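Local structure of hypothetical protein aq_1447 (Aquifex aeolicus, 1YVU) at residues A[144-156]-A[614-626]. The protein is a DNA-guided RNA endonuclease that uses short single-stranded DNA guides to bind complementary RNA targets and cleave them with the help of divalent metal ions. Sequence-based numbering, arbitrary orientation.
Sequences KVLKSEEGYFLLH and KGYFYKLSEDSVI
S148 and L620 meet in a single beta bridge, their CA atoms 4.3 Å apart, where two beta hairpins meet near their turns. Beside it S621 N donates to K147 O at 3.1 Å, the donor tilted 33° from the carbonyl plane. A water spans the same edge, bound by K147 N and S621 OG, while the extended aliphatic chain of K147 lies against CB and OG of S621. Among the leucines, L146 CD1 meets L620 CD1 at 3.8 Å, and L154 CD1 lies 3.7 Å from Y618 CE2, reaching the ring obliquely. S148 brings its CB to the edge of that ring, near its plane, 3.5 Å from Y618 OH. With chi1 at 63°, its OG turns back into its own loop and accepts from G151 N and Y152 N. An alanine in place of S148 would keep the CB contact but would probably leave these two amides without their shared acceptor and the turn less firmly held. Farther along the loop, E149 CG stands anti to the backbone N (chi1 -170°), and the extended chain crosses K619, with OE2 in a weak salt bridge to NZ at 3.5 Å. K619 NZ also pairs weakly with D623, whereas the stronger partner of E149 is K313, through OE1. The S148 OG to G151 N bond makes the loop an ST motif, and the two hairpin ends that meet here bring linker L1 against the PIWI box of the PIWI domain, which has an RNase H fold.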
# COMPACT_ATOMS: atom_id res chain seq x y z
N LYS A 144 -4.50 9.02 13.70
CA LYS A 144 -3.10 9.39 13.67
C LYS A 144 -3.07 10.92 13.76
O LYS A 144 -3.97 11.59 13.25
CB LYS A 144 -2.43 8.87 12.40
CG LYS A 144 -1.81 7.51 12.58
CD LYS A 144 -1.61 6.80 11.27
CE LYS A 144 -1.07 5.41 11.52
NZ LYS A 144 -1.40 4.50 10.38
N VAL A 145 -2.12 11.46 14.51
CA VAL A 145 -1.99 12.90 14.64
C VAL A 145 -0.91 13.41 13.69
O VAL A 145 0.24 12.99 13.78
CB VAL A 145 -1.71 13.34 16.09
CG1 VAL A 145 -1.36 14.82 16.15
CG2 VAL A 145 -2.95 13.06 16.95
N LEU A 146 -1.33 14.25 12.75
CA LEU A 146 -0.46 14.88 11.75
C LEU A 146 -0.27 16.35 12.08
O LEU A 146 -0.86 16.84 13.04
CB LEU A 146 -1.04 14.72 10.33
CG LEU A 146 -1.51 13.37 9.79
CD1 LEU A 146 -1.54 13.46 8.30
CD2 LEU A 146 -0.62 12.19 10.23
N LYS A 147 0.53 17.05 11.29
CA LYS A 147 0.85 18.45 11.53
C LYS A 147 0.66 19.16 10.24
O LYS A 147 1.26 18.77 9.23
CB LYS A 147 2.32 18.57 11.90
CG LYS A 147 2.76 19.87 12.54
CD LYS A 147 4.24 19.81 12.86
CE LYS A 147 4.79 21.18 13.19
NZ LYS A 147 6.28 21.14 13.27
N SER A 148 -0.09 20.27 10.28
CA SER A 148 -0.35 21.07 9.09
C SER A 148 0.88 21.86 8.61
O SER A 148 1.96 21.83 9.22
CB SER A 148 -1.53 22.02 9.32
OG SER A 148 -1.26 22.97 10.35
N GLU A 149 0.69 22.56 7.49
CA GLU A 149 1.71 23.40 6.87
C GLU A 149 2.04 24.54 7.84
O GLU A 149 3.21 24.75 8.21
CB GLU A 149 1.17 23.96 5.55
CG GLU A 149 2.21 24.66 4.66
CD GLU A 149 1.61 25.42 3.49
OE1 GLU A 149 0.37 25.54 3.38
OE2 GLU A 149 2.40 25.89 2.65
N GLU A 150 0.97 25.13 8.36
CA GLU A 150 1.00 26.26 9.28
C GLU A 150 1.57 25.92 10.66
O GLU A 150 2.20 26.78 11.29
CB GLU A 150 -0.39 26.87 9.39
CG GLU A 150 -1.15 26.90 8.06
CD GLU A 150 -2.16 28.03 8.00
OE1 GLU A 150 -3.11 28.03 8.83
OE2 GLU A 150 -2.02 28.91 7.12
N GLY A 151 1.36 24.68 11.10
CA GLY A 151 1.88 24.25 12.38
C GLY A 151 0.94 23.64 13.41
O GLY A 151 1.42 23.22 14.50
N TYR A 152 -0.36 23.57 13.10
CA TYR A 152 -1.38 23.01 14.00
C TYR A 152 -1.42 21.50 13.83
O TYR A 152 -1.14 20.98 12.73
CB TYR A 152 -2.78 23.58 13.71
CG TYR A 152 -2.83 25.09 13.63
CD1 TYR A 152 -3.16 25.89 14.76
CD2 TYR A 152 -2.44 25.76 12.45
CE1 TYR A 152 -3.07 27.34 14.71
CE2 TYR A 152 -2.35 27.20 12.39
CZ TYR A 152 -2.66 27.98 13.51
OH TYR A 152 -2.51 29.36 13.43
N PHE A 153 -1.72 20.79 14.92
CA PHE A 153 -1.83 19.33 14.88
C PHE A 153 -3.21 18.94 14.37
O PHE A 153 -4.21 19.59 14.70
CB PHE A 153 -1.57 18.71 16.25
CG PHE A 153 -0.14 18.85 16.73
CD1 PHE A 153 0.15 18.83 18.11
CD2 PHE A 153 0.92 18.97 15.81
CE1 PHE A 153 1.48 18.94 18.56
CE2 PHE A 153 2.25 19.08 16.26
CZ PHE A 153 2.53 19.06 17.64
N LEU A 154 -3.25 17.98 13.46
CA LEU A 154 -4.52 17.53 12.90
C LEU A 154 -4.84 16.11 13.31
O LEU A 154 -3.96 15.24 13.30
CB LEU A 154 -4.49 17.60 11.38
CG LEU A 154 -4.04 18.94 10.79
CD1 LEU A 154 -3.86 18.87 9.30
CD2 LEU A 154 -5.04 20.02 11.21
N LEU A 155 -6.08 15.86 13.73
CA LEU A 155 -6.42 14.50 14.03
C LEU A 155 -6.96 13.96 12.75
O LEU A 155 -7.89 14.51 12.15
CB LEU A 155 -7.43 14.34 15.15
CG LEU A 155 -7.83 12.88 15.43
CD1 LEU A 155 -6.66 12.04 15.95
CD2 LEU A 155 -8.94 12.87 16.42
N HIS A 156 -6.19 13.01 12.24
CA HIS A 156 -6.53 12.28 11.05
C HIS A 156 -7.35 11.12 11.61
O HIS A 156 -6.82 10.30 12.39
CB HIS A 156 -5.28 11.78 10.35
CG HIS A 156 -5.54 10.74 9.31
ND1 HIS A 156 -6.79 10.50 8.79
CD2 HIS A 156 -4.71 9.82 8.74
CE1 HIS A 156 -6.74 9.47 7.97
NE2 HIS A 156 -5.49 9.04 7.91
N LYS A 614 -8.51 15.49 -9.69
CA LYS A 614 -7.09 15.31 -10.03
C LYS A 614 -6.35 16.64 -9.94
O LYS A 614 -6.69 17.58 -10.66
CB LYS A 614 -6.89 14.72 -11.43
CG LYS A 614 -5.44 14.54 -11.81
CD LYS A 614 -5.25 13.75 -13.06
CE LYS A 614 -3.77 13.41 -13.26
NZ LYS A 614 -3.43 12.58 -14.44
N GLY A 615 -5.40 16.68 -8.99
CA GLY A 615 -4.56 17.84 -8.72
C GLY A 615 -4.83 18.47 -7.35
O GLY A 615 -4.09 19.34 -6.87
N TYR A 616 -5.90 18.00 -6.71
CA TYR A 616 -6.27 18.50 -5.40
C TYR A 616 -5.27 18.17 -4.32
O TYR A 616 -4.76 17.04 -4.28
CB TYR A 616 -7.64 18.00 -5.03
CG TYR A 616 -8.75 18.81 -5.64
CD1 TYR A 616 -8.67 19.32 -6.97
CD2 TYR A 616 -9.90 19.07 -4.89
CE1 TYR A 616 -9.73 20.08 -7.54
CE2 TYR A 616 -10.98 19.82 -5.44
CZ TYR A 616 -10.89 20.33 -6.76
OH TYR A 616 -11.96 21.09 -7.21
N PHE A 617 -5.03 19.14 -3.43
CA PHE A 617 -4.05 18.98 -2.35
C PHE A 617 -4.22 19.66 -1.00
O PHE A 617 -4.80 20.73 -0.89
CB PHE A 617 -2.65 19.30 -2.89
CG PHE A 617 -2.38 20.79 -3.16
CD1 PHE A 617 -1.44 21.48 -2.38
CD2 PHE A 617 -3.00 21.46 -4.24
CE1 PHE A 617 -1.10 22.83 -2.65
CE2 PHE A 617 -2.68 22.81 -4.54
CZ PHE A 617 -1.72 23.50 -3.74
N TYR A 618 -3.64 19.04 0.02
CA TYR A 618 -3.61 19.59 1.38
C TYR A 618 -2.13 19.46 1.67
O TYR A 618 -1.55 18.41 1.40
CB TYR A 618 -4.44 18.79 2.41
CG TYR A 618 -4.51 19.48 3.77
CD1 TYR A 618 -5.52 20.43 4.04
CD2 TYR A 618 -3.47 19.35 4.72
CE1 TYR A 618 -5.49 21.25 5.21
CE2 TYR A 618 -3.42 20.17 5.89
CZ TYR A 618 -4.43 21.12 6.12
OH TYR A 618 -4.38 21.92 7.25
N LYS A 619 -1.52 20.51 2.21
CA LYS A 619 -0.09 20.45 2.50
C LYS A 619 0.22 20.34 4.01
O LYS A 619 -0.43 20.98 4.84
CB LYS A 619 0.63 21.65 1.85
CG LYS A 619 2.15 21.55 1.79
CD LYS A 619 2.76 22.73 1.01
CE LYS A 619 4.27 22.65 1.04
NZ LYS A 619 5.01 23.86 1.59
N LEU A 620 1.15 19.44 4.33
CA LEU A 620 1.60 19.18 5.69
C LEU A 620 2.97 19.82 6.00
O LEU A 620 3.51 20.58 5.18
CB LEU A 620 1.60 17.68 5.98
CG LEU A 620 0.22 17.05 5.83
CD1 LEU A 620 0.30 15.55 5.76
CD2 LEU A 620 -0.67 17.52 6.97
N SER A 621 3.52 19.50 7.18
CA SER A 621 4.78 20.07 7.66
C SER A 621 6.07 19.84 6.91
O SER A 621 6.50 20.71 6.15
CB SER A 621 4.97 19.75 9.15
OG SER A 621 4.86 18.36 9.41
N GLU A 622 6.69 18.67 7.13
CA GLU A 622 7.97 18.29 6.53
C GLU A 622 7.86 17.95 5.03
O GLU A 622 8.26 16.86 4.57
CB GLU A 622 8.55 17.10 7.32
CG GLU A 622 8.66 17.30 8.85
CD GLU A 622 8.60 15.98 9.63
OE1 GLU A 622 8.80 14.89 9.03
OE2 GLU A 622 8.34 16.05 10.86
N ASP A 623 7.33 18.93 4.27
CA ASP A 623 7.09 18.86 2.83
C ASP A 623 6.40 17.59 2.35
O ASP A 623 6.89 16.85 1.50
CB ASP A 623 8.34 19.20 2.01
CG ASP A 623 8.31 20.64 1.46
OD1 ASP A 623 7.33 21.37 1.74
OD2 ASP A 623 9.24 21.04 0.73
N SER A 624 5.33 17.26 3.06
CA SER A 624 4.49 16.13 2.74
C SER A 624 3.18 16.75 2.26
O SER A 624 2.82 17.85 2.70
CB SER A 624 4.33 15.15 3.92
OG SER A 624 4.18 15.80 5.16
N VAL A 625 2.58 16.15 1.23
CA VAL A 625 1.34 16.62 0.58
C VAL A 625 0.40 15.45 0.34
O VAL A 625 0.81 14.42 -0.22
CB VAL A 625 1.65 17.22 -0.85
CG1 VAL A 625 0.37 17.53 -1.63
CG2 VAL A 625 2.50 18.44 -0.76
N ILE A 626 -0.88 15.66 0.67
CA ILE A 626 -1.92 14.66 0.42
C ILE A 626 -2.41 15.13 -0.94
O ILE A 626 -2.85 16.26 -1.10
CB ILE A 626 -2.98 14.72 1.49
CG1 ILE A 626 -2.34 14.33 2.81
CG2 ILE A 626 -4.12 13.75 1.17
CD1 ILE A 626 -2.92 15.08 4.00
O HOH W 1 2.62 16.25 9.39